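Local structure of Ice-binding protein (Colwellia, 3WP9) at residues D133-M138 and A160-W165. The protein binds to the surface of ice crystals, inhibiting their growth and recrystallization, which may protect membranes from freezing injury. Sequence-based numbering, arbitrary orientation.
Sequences DDVWIM and AKNIFW
The backbone of W136 is gripped from both ends by its neighbours across the contact, the pattern by which successive coils of a right-handed beta-helix join in parallel register. W136 N donates to N162 O at 3.0 Å. Its O receives F164 N at 2.9 Å. M138 N continues the run, donating to F164 O at 2.7 Å, and Q166 carries it on. Just before the strands pair, a water bridges the segments, accepting a hydrogen bond from N162 ND2 and donating one to D134 O. The side chains then sort onto two faces. On one, chi1 of M138 (-36°) sets CG beside the backbone N and over a face of the W165 six-membered ring, 4.0 Å from its centroid; the bend at chi2 then carries SD into an oblique Met-aromatic contact. Nearby, W136 CE3 meets I163 CG1 at 3.7 Å. On the other, I137 CG1 and V135 CG1 approach the F164 ring, the latter 4.0 Å from CE2 at the ring edge, while V135 CG2 rests near the N162 side chain. An alanine at V135 would probably leave a gap beside F164 CE2 and the N162 amide. Strand 136-140 is flanked by 112-116 and strand 163-167 by 182-185, while F128 of strand 126-129 packs inside against W136, M138 and I163.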
# COMPACT_ATOMS: atom_id res chain seq x y z
N ASP A 133 -8.66 -16.10 5.71
CA ASP A 133 -9.82 -15.65 4.90
C ASP A 133 -10.42 -14.37 5.38
O ASP A 133 -11.36 -13.87 4.77
CB ASP A 133 -10.97 -16.68 4.98
CG ASP A 133 -10.60 -18.01 4.40
OD1 ASP A 133 -9.90 -18.05 3.37
OD2 ASP A 133 -11.04 -19.01 5.00
N ASP A 134 -9.95 -13.88 6.51
CA ASP A 134 -10.57 -12.77 7.15
C ASP A 134 -10.03 -11.52 6.51
O ASP A 134 -8.91 -11.51 5.99
CB ASP A 134 -10.25 -12.74 8.63
CG ASP A 134 -10.92 -13.88 9.40
OD1 ASP A 134 -12.03 -14.29 8.95
OD2 ASP A 134 -10.34 -14.35 10.41
N VAL A 135 -10.82 -10.48 6.62
CA VAL A 135 -10.56 -9.24 5.90
C VAL A 135 -10.74 -8.07 6.86
O VAL A 135 -11.65 -8.03 7.75
CB VAL A 135 -11.46 -9.16 4.65
CG1 VAL A 135 -11.38 -7.77 3.98
CG2 VAL A 135 -11.09 -10.20 3.64
N TRP A 136 -9.82 -7.08 6.70
CA TRP A 136 -9.91 -5.83 7.42
C TRP A 136 -9.91 -4.70 6.39
O TRP A 136 -9.18 -4.75 5.43
CB TRP A 136 -8.68 -5.59 8.32
CG TRP A 136 -8.48 -6.54 9.47
CD1 TRP A 136 -8.70 -6.28 10.79
CD2 TRP A 136 -8.01 -7.88 9.37
NE1 TRP A 136 -8.36 -7.40 11.53
CE2 TRP A 136 -7.96 -8.40 10.69
CE3 TRP A 136 -7.61 -8.70 8.30
CZ2 TRP A 136 -7.54 -9.71 10.96
CZ3 TRP A 136 -7.20 -10.04 8.57
CH2 TRP A 136 -7.17 -10.50 9.88
N ILE A 137 -10.89 -3.83 6.55
CA ILE A 137 -10.89 -2.62 5.80
C ILE A 137 -10.81 -1.43 6.75
O ILE A 137 -11.63 -1.21 7.67
CB ILE A 137 -12.11 -2.59 4.78
CG1 ILE A 137 -12.09 -3.76 3.73
CG2 ILE A 137 -12.17 -1.19 4.17
CD1 ILE A 137 -13.31 -3.69 2.84
N MET A 138 -9.74 -0.61 6.53
CA MET A 138 -9.45 0.51 7.36
C MET A 138 -9.78 1.80 6.60
O MET A 138 -9.10 2.16 5.69
CB MET A 138 -7.97 0.49 7.82
CG MET A 138 -7.46 -0.92 8.09
SD MET A 138 -8.19 -1.66 9.52
CE MET A 138 -7.60 -0.64 10.80
N ALA A 160 -1.56 -10.17 4.74
CA ALA A 160 -1.40 -8.75 4.32
C ALA A 160 -2.25 -8.45 3.10
O ALA A 160 -2.83 -7.35 3.01
CB ALA A 160 0.07 -8.45 4.06
N LYS A 161 -2.37 -9.40 2.17
CA LYS A 161 -3.23 -9.14 0.97
C LYS A 161 -4.70 -8.90 1.38
O LYS A 161 -5.50 -8.38 0.56
CB LYS A 161 -3.13 -10.27 -0.06
CG LYS A 161 -3.92 -11.52 0.33
CD LYS A 161 -4.11 -12.47 -0.82
CE LYS A 161 -5.27 -13.41 -0.49
NZ LYS A 161 -5.30 -14.63 -1.36
N ASN A 162 -5.10 -9.25 2.60
CA ASN A 162 -6.49 -9.03 3.11
C ASN A 162 -6.75 -7.87 4.00
O ASN A 162 -7.82 -7.74 4.58
CB ASN A 162 -6.96 -10.29 3.84
CG ASN A 162 -7.21 -11.45 2.88
OD1 ASN A 162 -7.58 -11.26 1.71
ND2 ASN A 162 -7.01 -12.68 3.39
N ILE A 163 -5.75 -6.98 4.12
CA ILE A 163 -5.89 -5.84 4.96
C ILE A 163 -5.82 -4.61 4.00
O ILE A 163 -4.82 -4.50 3.21
CB ILE A 163 -4.69 -5.75 5.93
CG1 ILE A 163 -4.71 -6.96 6.92
CG2 ILE A 163 -4.74 -4.43 6.65
CD1 ILE A 163 -3.51 -7.02 7.86
N PHE A 164 -6.88 -3.81 4.03
CA PHE A 164 -7.02 -2.67 3.04
C PHE A 164 -7.04 -1.40 3.79
O PHE A 164 -7.90 -1.18 4.63
CB PHE A 164 -8.26 -2.86 2.11
CG PHE A 164 -8.24 -4.16 1.34
CD1 PHE A 164 -7.63 -4.30 0.07
CD2 PHE A 164 -8.82 -5.29 1.93
CE1 PHE A 164 -7.59 -5.53 -0.63
CE2 PHE A 164 -8.76 -6.51 1.26
CZ PHE A 164 -8.19 -6.65 -0.01
N TRP A 165 -6.06 -0.51 3.47
CA TRP A 165 -5.95 0.79 4.14
C TRP A 165 -6.37 1.82 3.12
O TRP A 165 -5.69 2.03 2.10
CB TRP A 165 -4.51 1.11 4.55
CG TRP A 165 -3.84 0.03 5.46
CD1 TRP A 165 -3.17 -1.05 5.07
CD2 TRP A 165 -3.76 0.12 6.87
NE1 TRP A 165 -2.64 -1.70 6.19
CE2 TRP A 165 -3.01 -0.99 7.30
CE3 TRP A 165 -4.24 1.03 7.81
CZ2 TRP A 165 -2.74 -1.21 8.65
CZ3 TRP A 165 -3.98 0.84 9.12
CH2 TRP A 165 -3.22 -0.30 9.54
O HOH W 1 -6.47 -12.79 6.16